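Local coordinates for protein probable arylamine n-acetyl transferase (Mycobacterium abscessus, PDB 4GUZ) that probably transfers the acetyl group of acetyl-coenzyme A to the amino nitrogen of arylamines, as other members of the arylamine N-acetyltransferase family do, at residues L15-A20 with L70-R75; I22-D27 with L32-R37; V145-V150 with T156-R161; L238-I241 with R247-R250. All coordinates share one frame; numbering follows the deposited sequence.

From the N terminus, helix 15-21 comes first, and interaction 1 closes a largely helical loop of 49 residues between it and the end of helix 63-72. Interaction 2 falls wholly within that loop: the turn leaving helix 15-21 folds back on helix 32-45, and the two contacts touch through a probable hydrogen bond from Phe-24 N to Leu-19 O. Both belong to the helical N-terminal part of the enzyme. Interactions 3 and 4 follow in series, each closing a short hairpin: 147-152 with 155-162 at one edge of the eight-stranded sheet, and 237-242 with 246-251 at one edge of the five-stranded sheet. Their centres lie about 27 Å apart.

Interaction 1 (L15-A20 with L70-R75); sequences LDEYLA and LLRSPR
Glu-17 and Arg-72 meet across two helices of the N-terminal helical part of this arylamine N-acetyltransferase fold, helix 15-21 and the C-terminal part of helix 63-72. Their side chains cross at about a right angle, yet the flat ends are nearly coplanar, with carboxylate and guanidinium planes 28° apart. OE1 of Glu-17 comes to the guanidinium edge, in its plane, and forms a salt bridge with NH1 of Arg-72 at 2.6 Å. The bond is short but weakly directed, the N-H...O angle being only 120°. The other carboxylate oxygen, OE2 of Glu-17, lies against the aliphatic stem of Arg-72, 3.1 Å from CG. A bend at chi3 turns the guanidinium back so that its NH1 edge lies alongside the carboxylate of Glu-17, whose own chain reaches out extended from the helix.

Behind this ion pair sits the buried pair Tyr-18 and Leu-71. Their CA atoms mark the nearest approach of the two backbones, 6.9 Å apart. Leu-71 sends its two methyls to different parts of the tyrosine: CD1 lies against the backbone and CB, 3.8 Å from Tyr-18 CA, while CD2 approaches the ring at CD1. With CG opposite the backbone N (chi1 169°), the ring of Tyr-18 is carried down into the core, where it packs on Leu-85, Phe-86 and Val-89 of helix 79-92 and its hydroxyl is hydrogen-bonded to His-42. On the side of the ion pair, CB of Leu-71 stands 4.2 Å from Glu-17 OE2.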
# COMPACT_ATOMS: atom_id res chain seq x y z
N LEU A 15 12.51 -7.99 13.52
CA LEU A 15 11.82 -6.90 14.21
C LEU A 15 12.66 -5.63 14.38
O LEU A 15 12.17 -4.57 14.00
CB LEU A 15 11.28 -7.35 15.59
CG LEU A 15 10.44 -6.33 16.38
CD1 LEU A 15 9.09 -6.07 15.70
CD2 LEU A 15 10.21 -6.80 17.80
N ASP A 16 13.91 -5.72 14.93
CA ASP A 16 14.77 -4.54 15.15
C ASP A 16 15.17 -3.88 13.85
O ASP A 16 15.22 -2.65 13.77
CB ASP A 16 16.04 -4.89 15.95
CG ASP A 16 15.81 -5.35 17.38
OD1 ASP A 16 14.84 -4.87 18.01
OD2 ASP A 16 16.63 -6.16 17.88
N GLU A 17 15.46 -4.69 12.83
CA GLU A 17 15.86 -4.23 11.50
C GLU A 17 14.73 -3.45 10.82
O GLU A 17 14.97 -2.40 10.23
CB GLU A 17 16.26 -5.43 10.65
CG GLU A 17 17.07 -5.05 9.42
CD GLU A 17 17.30 -6.16 8.43
OE1 GLU A 17 17.14 -7.36 8.78
OE2 GLU A 17 17.67 -5.83 7.28
N TYR A 18 13.50 -3.97 10.93
CA TYR A 18 12.33 -3.32 10.35
C TYR A 18 12.10 -1.97 11.03
O TYR A 18 11.88 -0.98 10.33
CB TYR A 18 11.07 -4.22 10.46
CG TYR A 18 9.79 -3.48 10.11
CD1 TYR A 18 9.31 -3.44 8.81
CD2 TYR A 18 9.10 -2.74 11.08
CE1 TYR A 18 8.17 -2.70 8.47
CE2 TYR A 18 7.99 -1.98 10.75
CZ TYR A 18 7.51 -1.99 9.45
OH TYR A 18 6.40 -1.26 9.13
N LEU A 19 12.15 -1.93 12.37
CA LEU A 19 11.88 -0.71 13.13
C LEU A 19 12.93 0.37 12.88
O LEU A 19 12.58 1.54 12.81
CB LEU A 19 11.73 -0.98 14.63
CG LEU A 19 10.56 -1.91 15.01
CD1 LEU A 19 10.62 -2.33 16.49
CD2 LEU A 19 9.21 -1.27 14.70
N ALA A 20 14.21 -0.03 12.71
CA ALA A 20 15.28 0.92 12.41
C ALA A 20 15.06 1.52 11.01
O ALA A 20 15.22 2.72 10.83
CB ALA A 20 16.63 0.22 12.49
N LEU A 70 12.40 -5.65 0.61
CA LEU A 70 11.98 -4.32 1.09
C LEU A 70 12.93 -3.61 2.05
O LEU A 70 12.93 -2.38 2.08
CB LEU A 70 10.57 -4.37 1.73
CG LEU A 70 9.44 -4.83 0.80
CD1 LEU A 70 8.07 -4.53 1.37
CD2 LEU A 70 9.54 -4.19 -0.53
N LEU A 71 13.72 -4.35 2.84
CA LEU A 71 14.59 -3.70 3.82
C LEU A 71 16.09 -3.79 3.48
O LEU A 71 16.89 -3.07 4.08
CB LEU A 71 14.38 -4.31 5.23
CG LEU A 71 12.97 -4.50 5.81
CD1 LEU A 71 13.04 -5.22 7.16
CD2 LEU A 71 12.26 -3.17 6.02
N ARG A 72 16.49 -4.70 2.57
CA ARG A 72 17.91 -4.94 2.29
C ARG A 72 18.33 -4.77 0.82
O ARG A 72 19.47 -5.05 0.46
CB ARG A 72 18.30 -6.34 2.80
CG ARG A 72 18.02 -6.48 4.30
CD ARG A 72 18.66 -7.70 4.93
NE ARG A 72 17.91 -8.92 4.68
CZ ARG A 72 17.19 -9.56 5.59
NH1 ARG A 72 17.08 -9.08 6.82
NH2 ARG A 72 16.57 -10.69 5.28
N SER A 73 17.43 -4.24 -0.02
CA SER A 73 17.74 -3.94 -1.41
C SER A 73 17.02 -2.64 -1.82
O SER A 73 16.00 -2.30 -1.19
CB SER A 73 17.38 -5.11 -2.32
OG SER A 73 15.99 -5.20 -2.57
N PRO A 74 17.51 -1.89 -2.84
CA PRO A 74 16.82 -0.65 -3.25
C PRO A 74 15.54 -0.98 -4.04
O PRO A 74 15.45 -0.73 -5.25
CB PRO A 74 17.88 0.06 -4.11
CG PRO A 74 18.70 -1.04 -4.68
CD PRO A 74 18.73 -2.13 -3.66
N ARG A 75 14.56 -1.58 -3.35
CA ARG A 75 13.31 -2.03 -3.94
C ARG A 75 12.10 -1.75 -3.07
O ARG A 75 12.21 -1.61 -1.85
CB ARG A 75 13.36 -3.55 -4.21
CG ARG A 75 14.42 -4.01 -5.23
CD ARG A 75 14.18 -3.53 -6.67
NE ARG A 75 12.82 -3.79 -7.15
CZ ARG A 75 12.41 -4.95 -7.66
NH1 ARG A 75 13.26 -5.96 -7.80
NH2 ARG A 75 11.16 -5.10 -8.06

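Interaction 2 (I22-D27 with L32-R37); sequences IGFDGD and LETLRR
Ile-22 makes a light first touch, its CD1 coming 4.5 Å from the carbonyl O of Arg-37. At Gly-23 the chain leaves helix 15-21 through a Schellman motif, with the positive phi of this helix ending. Phe-24 then turns its ring back to helix 32-45, CG lying across from the backbone N (chi1 -178°). One border of the ring, CD1 and CE1, rests on CB of Arg-37, while CZ meets the methyl CG2 of Thr-34 at 3.7 Å. The guanidinium of Arg-37 lies close by, its plane 23° from that of the ring, with CE1 of Phe-24 over its face. The loop joining helices 15-21 and 32-45 of the N-terminal helical part thus folds back on the first turns of the second helix, and Leu-38 of that helix also packs on Phe-24.

Farther along, the loop offers carbonyl oxygens near the guanidinium plane. The O of Asp-25 takes a weak, long bond from NH2 of Arg-37. Asp-27 O is nearer to Arg-37 NH2, 2.8 Å, although at an N-H...O angle of 119° this bond too is weak. The hydroxyl of Thr-34 is hydrogen-bonded to Ser-29 O, and its OG1 also stands 3.3 Å from Asp-27 O.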
# COMPACT_ATOMS: atom_id res chain seq x y z
N ILE A 22 12.17 1.91 9.32
CA ILE A 22 11.01 2.80 9.29
C ILE A 22 11.20 3.98 10.27
O ILE A 22 10.32 4.82 10.41
CB ILE A 22 9.67 2.04 9.51
CG1 ILE A 22 9.54 1.45 10.95
CG2 ILE A 22 9.44 0.98 8.43
CD1 ILE A 22 8.08 1.59 11.53
N GLY A 23 12.37 4.05 10.89
CA GLY A 23 12.72 5.12 11.82
C GLY A 23 11.89 5.12 13.09
O GLY A 23 11.60 6.19 13.64
N PHE A 24 11.49 3.93 13.54
CA PHE A 24 10.72 3.79 14.77
C PHE A 24 11.67 3.63 15.96
O PHE A 24 12.61 2.83 15.91
CB PHE A 24 9.77 2.58 14.69
CG PHE A 24 8.89 2.38 15.91
CD1 PHE A 24 7.58 2.82 15.91
CD2 PHE A 24 9.38 1.72 17.04
CE1 PHE A 24 6.76 2.62 17.03
CE2 PHE A 24 8.58 1.57 18.17
CZ PHE A 24 7.27 1.99 18.15
N ASP A 25 11.36 4.33 17.05
CA ASP A 25 12.08 4.23 18.32
C ASP A 25 11.08 4.46 19.46
O ASP A 25 9.97 4.93 19.22
CB ASP A 25 13.28 5.21 18.39
CG ASP A 25 12.97 6.66 18.09
OD1 ASP A 25 11.89 7.15 18.51
OD2 ASP A 25 13.84 7.33 17.48
N GLY A 26 11.50 4.11 20.67
CA GLY A 26 10.69 4.29 21.86
C GLY A 26 9.86 3.09 22.22
O GLY A 26 10.19 1.96 21.85
N ASP A 27 8.75 3.35 22.94
CA ASP A 27 7.80 2.37 23.47
C ASP A 27 7.23 1.50 22.36
O ASP A 27 6.79 2.02 21.33
CB ASP A 27 6.68 3.10 24.23
CG ASP A 27 6.02 2.30 25.34
OD1 ASP A 27 5.50 2.93 26.30
OD2 ASP A 27 6.02 1.05 25.26
N LEU A 32 -2.28 2.79 20.61
CA LEU A 32 -2.55 3.70 19.51
C LEU A 32 -1.35 4.60 19.18
O LEU A 32 -1.09 4.85 18.00
CB LEU A 32 -3.79 4.56 19.80
CG LEU A 32 -4.18 5.60 18.75
CD1 LEU A 32 -4.58 4.96 17.42
CD2 LEU A 32 -5.24 6.54 19.27
N GLU A 33 -0.63 5.10 20.21
CA GLU A 33 0.51 5.97 19.91
C GLU A 33 1.60 5.18 19.17
O GLU A 33 2.19 5.71 18.24
CB GLU A 33 1.04 6.69 21.16
CG GLU A 33 0.96 8.21 21.06
CD GLU A 33 -0.22 8.80 20.30
OE1 GLU A 33 -1.38 8.42 20.58
OE2 GLU A 33 0.03 9.64 19.40
N THR A 34 1.79 3.91 19.53
CA THR A 34 2.75 3.04 18.86
C THR A 34 2.29 2.78 17.41
O THR A 34 3.08 2.93 16.49
CB THR A 34 2.96 1.75 19.65
OG1 THR A 34 3.55 2.10 20.90
CG2 THR A 34 3.89 0.74 18.93
N LEU A 35 1.00 2.44 17.22
CA LEU A 35 0.41 2.18 15.90
C LEU A 35 0.57 3.38 14.99
O LEU A 35 0.90 3.22 13.82
CB LEU A 35 -1.08 1.80 16.05
CG LEU A 35 -1.82 1.38 14.78
CD1 LEU A 35 -1.25 0.09 14.20
CD2 LEU A 35 -3.31 1.24 15.03
N ARG A 36 0.35 4.60 15.53
CA ARG A 36 0.51 5.84 14.77
C ARG A 36 1.93 5.98 14.27
O ARG A 36 2.14 6.28 13.09
CB ARG A 36 0.11 7.08 15.60
CG ARG A 36 -1.40 7.30 15.60
CD ARG A 36 -1.87 8.37 16.57
NE ARG A 36 -3.32 8.30 16.71
CZ ARG A 36 -4.13 9.34 16.91
NH1 ARG A 36 -3.62 10.57 17.03
NH2 ARG A 36 -5.44 9.17 16.99
N ARG A 37 2.92 5.73 15.14
CA ARG A 37 4.33 5.85 14.76
C ARG A 37 4.72 4.76 13.76
O ARG A 37 5.51 5.03 12.86
CB ARG A 37 5.25 5.82 15.98
CG ARG A 37 5.05 7.05 16.89
CD ARG A 37 6.24 7.37 17.81
NE ARG A 37 6.77 6.22 18.54
CZ ARG A 37 6.18 5.61 19.57
NH1 ARG A 37 4.98 6.01 19.98
NH2 ARG A 37 6.77 4.58 20.17

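Interaction 3 (V145-V150 with T156-R161); sequences VDEAVV and TYRLRR
Glu-147 and Arg-158 are joined by a salt bridge diagonally across the strands: one carboxylate oxygen, OE2 of Glu-147, is held side-on by two nitrogens, NH2 of Arg-158 at 2.9 Å and NE at 3.1 Å. Both reach it on its anti side, and the carboxylate stands almost upright to the guanidinium plane, at 86°. A bend at chi2 (-88°) curls Glu-147 over toward the neighbouring strand, while Arg-158 runs out extended; CD of Arg-160 lies over one face of the Arg-158 guanidinium, toward its rim.

At the open end of the ladder, OD1 of Asp-146 meets NH1 of Arg-161 on the syn side, 3.2 Å away, in the guanidinium plane. NH2 of the same arginine has a second carboxylate, Asp-169. Strands 147-152 and 155-162 make an antiparallel beta hairpin, strand 147-152 forming one edge of the eight-stranded sheet. Ala-148 with Leu-159 and Val-150 with Tyr-157 are the hydrogen-bonded pairs, the shortest of these bonds being Val-150 N to Tyr-157 O at 2.7 Å. On the face opposite the Glu-147 salt bridge, CD2 of Leu-159 lies 3.8 Å from Val-145 O, an oxygen that also accepts a hydrogen bond from Trp-171.

Strand 170-176 flanks 155-162 on its other side, bonding to Thr-156, Arg-158 and Arg-160 through the backbone. Trp-185 of strand 185-196 packs on Val-149, Thr-156 and Arg-158.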
# COMPACT_ATOMS: atom_id res chain seq x y z
N VAL A 145 -15.37 4.83 11.95
CA VAL A 145 -16.63 5.48 12.34
C VAL A 145 -17.54 5.41 11.13
O VAL A 145 -17.06 5.12 10.03
CB VAL A 145 -16.43 6.95 12.85
CG1 VAL A 145 -15.71 6.97 14.20
CG2 VAL A 145 -15.72 7.83 11.83
N ASP A 146 -18.84 5.68 11.31
CA ASP A 146 -19.78 5.62 10.18
C ASP A 146 -19.62 6.76 9.18
O ASP A 146 -20.06 6.62 8.02
CB ASP A 146 -21.22 5.58 10.68
CG ASP A 146 -21.65 4.28 11.33
OD1 ASP A 146 -20.75 3.47 11.69
OD2 ASP A 146 -22.87 4.05 11.44
N GLU A 147 -19.04 7.89 9.59
CA GLU A 147 -18.80 8.99 8.67
C GLU A 147 -17.83 9.99 9.26
O GLU A 147 -18.02 10.40 10.40
CB GLU A 147 -20.13 9.67 8.27
CG GLU A 147 -20.03 10.47 6.99
CD GLU A 147 -19.59 11.91 7.13
OE1 GLU A 147 -19.35 12.37 8.28
OE2 GLU A 147 -19.49 12.59 6.08
N ALA A 148 -16.80 10.39 8.49
CA ALA A 148 -15.84 11.40 8.95
C ALA A 148 -15.01 11.96 7.83
O ALA A 148 -14.71 11.25 6.86
CB ALA A 148 -14.89 10.83 10.00
N VAL A 149 -14.61 13.23 8.00
CA VAL A 149 -13.65 13.95 7.17
C VAL A 149 -12.37 13.97 8.01
O VAL A 149 -12.42 14.35 9.19
CB VAL A 149 -14.13 15.35 6.71
CG1 VAL A 149 -14.57 16.21 7.88
CG2 VAL A 149 -13.03 16.06 5.93
N VAL A 150 -11.27 13.46 7.46
CA VAL A 150 -10.03 13.30 8.21
C VAL A 150 -8.87 14.03 7.54
O VAL A 150 -8.53 13.72 6.40
CB VAL A 150 -9.70 11.78 8.38
CG1 VAL A 150 -8.35 11.56 9.03
CG2 VAL A 150 -10.79 11.03 9.16
N THR A 156 -6.46 15.01 2.56
CA THR A 156 -7.76 14.95 3.23
C THR A 156 -8.51 13.73 2.73
O THR A 156 -8.54 13.47 1.52
CB THR A 156 -8.57 16.25 3.03
OG1 THR A 156 -7.71 17.37 3.18
CG2 THR A 156 -9.72 16.37 4.02
N TYR A 157 -9.10 12.98 3.66
CA TYR A 157 -9.86 11.78 3.36
C TYR A 157 -11.27 11.88 3.90
O TYR A 157 -11.54 12.63 4.86
CB TYR A 157 -9.16 10.53 3.95
CG TYR A 157 -7.77 10.33 3.37
CD1 TYR A 157 -7.61 9.89 2.06
CD2 TYR A 157 -6.63 10.58 4.13
CE1 TYR A 157 -6.34 9.78 1.49
CE2 TYR A 157 -5.36 10.47 3.57
CZ TYR A 157 -5.22 10.08 2.25
OH TYR A 157 -3.97 9.94 1.69
N ARG A 158 -12.18 11.12 3.30
CA ARG A 158 -13.54 11.00 3.78
C ARG A 158 -13.85 9.53 3.94
O ARG A 158 -13.58 8.74 3.03
CB ARG A 158 -14.57 11.66 2.87
CG ARG A 158 -15.94 11.74 3.56
CD ARG A 158 -17.08 11.77 2.59
NE ARG A 158 -18.34 12.05 3.28
CZ ARG A 158 -19.48 12.31 2.66
NH1 ARG A 158 -19.54 12.32 1.33
NH2 ARG A 158 -20.59 12.56 3.36
N LEU A 159 -14.38 9.16 5.09
CA LEU A 159 -14.78 7.79 5.38
C LEU A 159 -16.29 7.79 5.51
O LEU A 159 -16.82 8.65 6.19
CB LEU A 159 -14.09 7.34 6.68
CG LEU A 159 -14.23 5.88 7.11
CD1 LEU A 159 -13.55 4.94 6.14
CD2 LEU A 159 -13.63 5.68 8.50
N ARG A 160 -16.98 6.88 4.83
CA ARG A 160 -18.43 6.81 4.90
C ARG A 160 -18.93 5.40 4.73
O ARG A 160 -18.68 4.76 3.70
CB ARG A 160 -19.07 7.71 3.83
CG ARG A 160 -20.55 7.91 4.06
CD ARG A 160 -21.10 8.97 3.15
NE ARG A 160 -22.53 9.18 3.42
CZ ARG A 160 -23.41 9.61 2.53
NH1 ARG A 160 -23.02 9.89 1.29
NH2 ARG A 160 -24.68 9.75 2.86
N ARG A 161 -19.70 4.95 5.73
CA ARG A 161 -20.36 3.64 5.81
C ARG A 161 -21.65 3.68 5.00
O ARG A 161 -22.36 4.69 5.01
CB ARG A 161 -20.68 3.29 7.29
CG ARG A 161 -21.13 1.84 7.51
CD ARG A 161 -21.43 1.58 8.97
NE ARG A 161 -21.68 0.16 9.23
CZ ARG A 161 -21.66 -0.37 10.45
NH1 ARG A 161 -21.35 0.38 11.50
NH2 ARG A 161 -21.89 -1.66 10.62

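Interaction 4 (L238-I241 with R247-R250); sequences LHEI and RKTR
Leu-238 N gives the shortest bond here, 2.7 Å to Arg-250 O, and Arg-250 N returns one to Leu-238 O. These belong to an antiparallel beta hairpin, strands 237-242 and 246-251, at the edge of the five-stranded sheet. Glu-240 and Lys-248 form the second hydrogen-bonded pair, with Glu-240 N 2.9 Å from Lys-248 O.

On the face bearing His-239, CG2 of Thr-249 sits over the centre of the imidazole, a CH-pi contact 3.5 Å from the centroid. NH1 of Arg-247 donates to ND1 of His-239 at 3.1 Å, from 34° out of the ring plane, with ring and guanidinium nearly perpendicular (87°). The bond marks ND1 as an acceptor. Arg-247 takes the tight chi1 near +60° (63°) and bends again at chi3, which folds its guanidinium back beside Ile-241, whose CD1 lies over one face. Its NH2 forms a salt bridge with Asp-179.

On the other face, Glu-240 and Lys-248 run side by side. Their charges stop short of a salt bridge, and OE2 of Glu-240 is hydrogen-bonded to His-229. OE1 of Glu-240 lies nearest to the lysine methylene CE, at 3.4 Å, with NZ at 4.0 Å.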
# COMPACT_ATOMS: atom_id res chain seq x y z
N LEU A 238 5.58 10.60 -15.48
CA LEU A 238 5.85 10.97 -14.09
C LEU A 238 4.88 12.01 -13.65
O LEU A 238 4.87 13.10 -14.21
CB LEU A 238 7.30 11.47 -13.92
CG LEU A 238 7.72 11.84 -12.47
CD1 LEU A 238 7.66 10.63 -11.52
CD2 LEU A 238 9.12 12.46 -12.46
N HIS A 239 4.09 11.70 -12.62
CA HIS A 239 3.12 12.62 -12.01
C HIS A 239 3.74 13.22 -10.74
O HIS A 239 4.23 12.49 -9.88
CB HIS A 239 1.80 11.90 -11.66
CG HIS A 239 1.02 11.38 -12.83
ND1 HIS A 239 -0.32 11.68 -12.99
CD2 HIS A 239 1.41 10.58 -13.85
CE1 HIS A 239 -0.70 11.08 -14.10
NE2 HIS A 239 0.30 10.39 -14.64
N GLU A 240 3.77 14.56 -10.65
CA GLU A 240 4.28 15.20 -9.43
C GLU A 240 3.10 15.92 -8.80
O GLU A 240 2.54 16.81 -9.43
CB GLU A 240 5.46 16.13 -9.74
CG GLU A 240 5.91 16.89 -8.51
CD GLU A 240 7.27 17.55 -8.55
OE1 GLU A 240 7.93 17.53 -9.62
OE2 GLU A 240 7.67 18.08 -7.49
N ILE A 241 2.70 15.52 -7.57
CA ILE A 241 1.49 16.03 -6.94
C ILE A 241 1.78 16.94 -5.75
O ILE A 241 2.49 16.56 -4.82
CB ILE A 241 0.60 14.83 -6.49
CG1 ILE A 241 0.38 13.80 -7.63
CG2 ILE A 241 -0.75 15.31 -5.89
CD1 ILE A 241 0.08 12.37 -7.12
N ARG A 247 -1.52 18.69 -9.80
CA ARG A 247 -0.39 17.93 -10.28
C ARG A 247 0.05 18.35 -11.67
O ARG A 247 -0.68 19.01 -12.40
CB ARG A 247 -0.70 16.41 -10.26
CG ARG A 247 -1.83 15.97 -11.17
CD ARG A 247 -1.91 14.47 -11.21
NE ARG A 247 -2.59 13.94 -10.02
CZ ARG A 247 -2.75 12.65 -9.79
NH1 ARG A 247 -2.28 11.74 -10.64
NH2 ARG A 247 -3.37 12.24 -8.69
N LYS A 248 1.27 17.95 -12.01
CA LYS A 248 1.86 18.15 -13.31
C LYS A 248 2.38 16.79 -13.75
O LYS A 248 2.68 15.95 -12.90
CB LYS A 248 2.95 19.24 -13.29
CG LYS A 248 4.20 18.89 -12.47
CD LYS A 248 5.31 19.89 -12.74
CE LYS A 248 6.58 19.55 -12.01
NZ LYS A 248 7.64 20.56 -12.27
N THR A 249 2.47 16.57 -15.05
CA THR A 249 2.90 15.30 -15.64
C THR A 249 3.91 15.52 -16.75
O THR A 249 3.81 16.50 -17.48
CB THR A 249 1.66 14.54 -16.20
OG1 THR A 249 0.99 15.36 -17.17
CG2 THR A 249 0.66 14.16 -15.12
N ARG A 250 4.88 14.60 -16.86
CA ARG A 250 5.89 14.63 -17.91
C ARG A 250 6.26 13.20 -18.34
O ARG A 250 6.34 12.30 -17.48
CB ARG A 250 7.13 15.44 -17.50
CG ARG A 250 7.90 14.92 -16.29
CD ARG A 250 9.13 15.76 -15.99
NE ARG A 250 10.23 15.46 -16.91
CZ ARG A 250 11.38 14.90 -16.56
NH1 ARG A 250 11.60 14.56 -15.30
NH2 ARG A 250 12.31 14.66 -17.47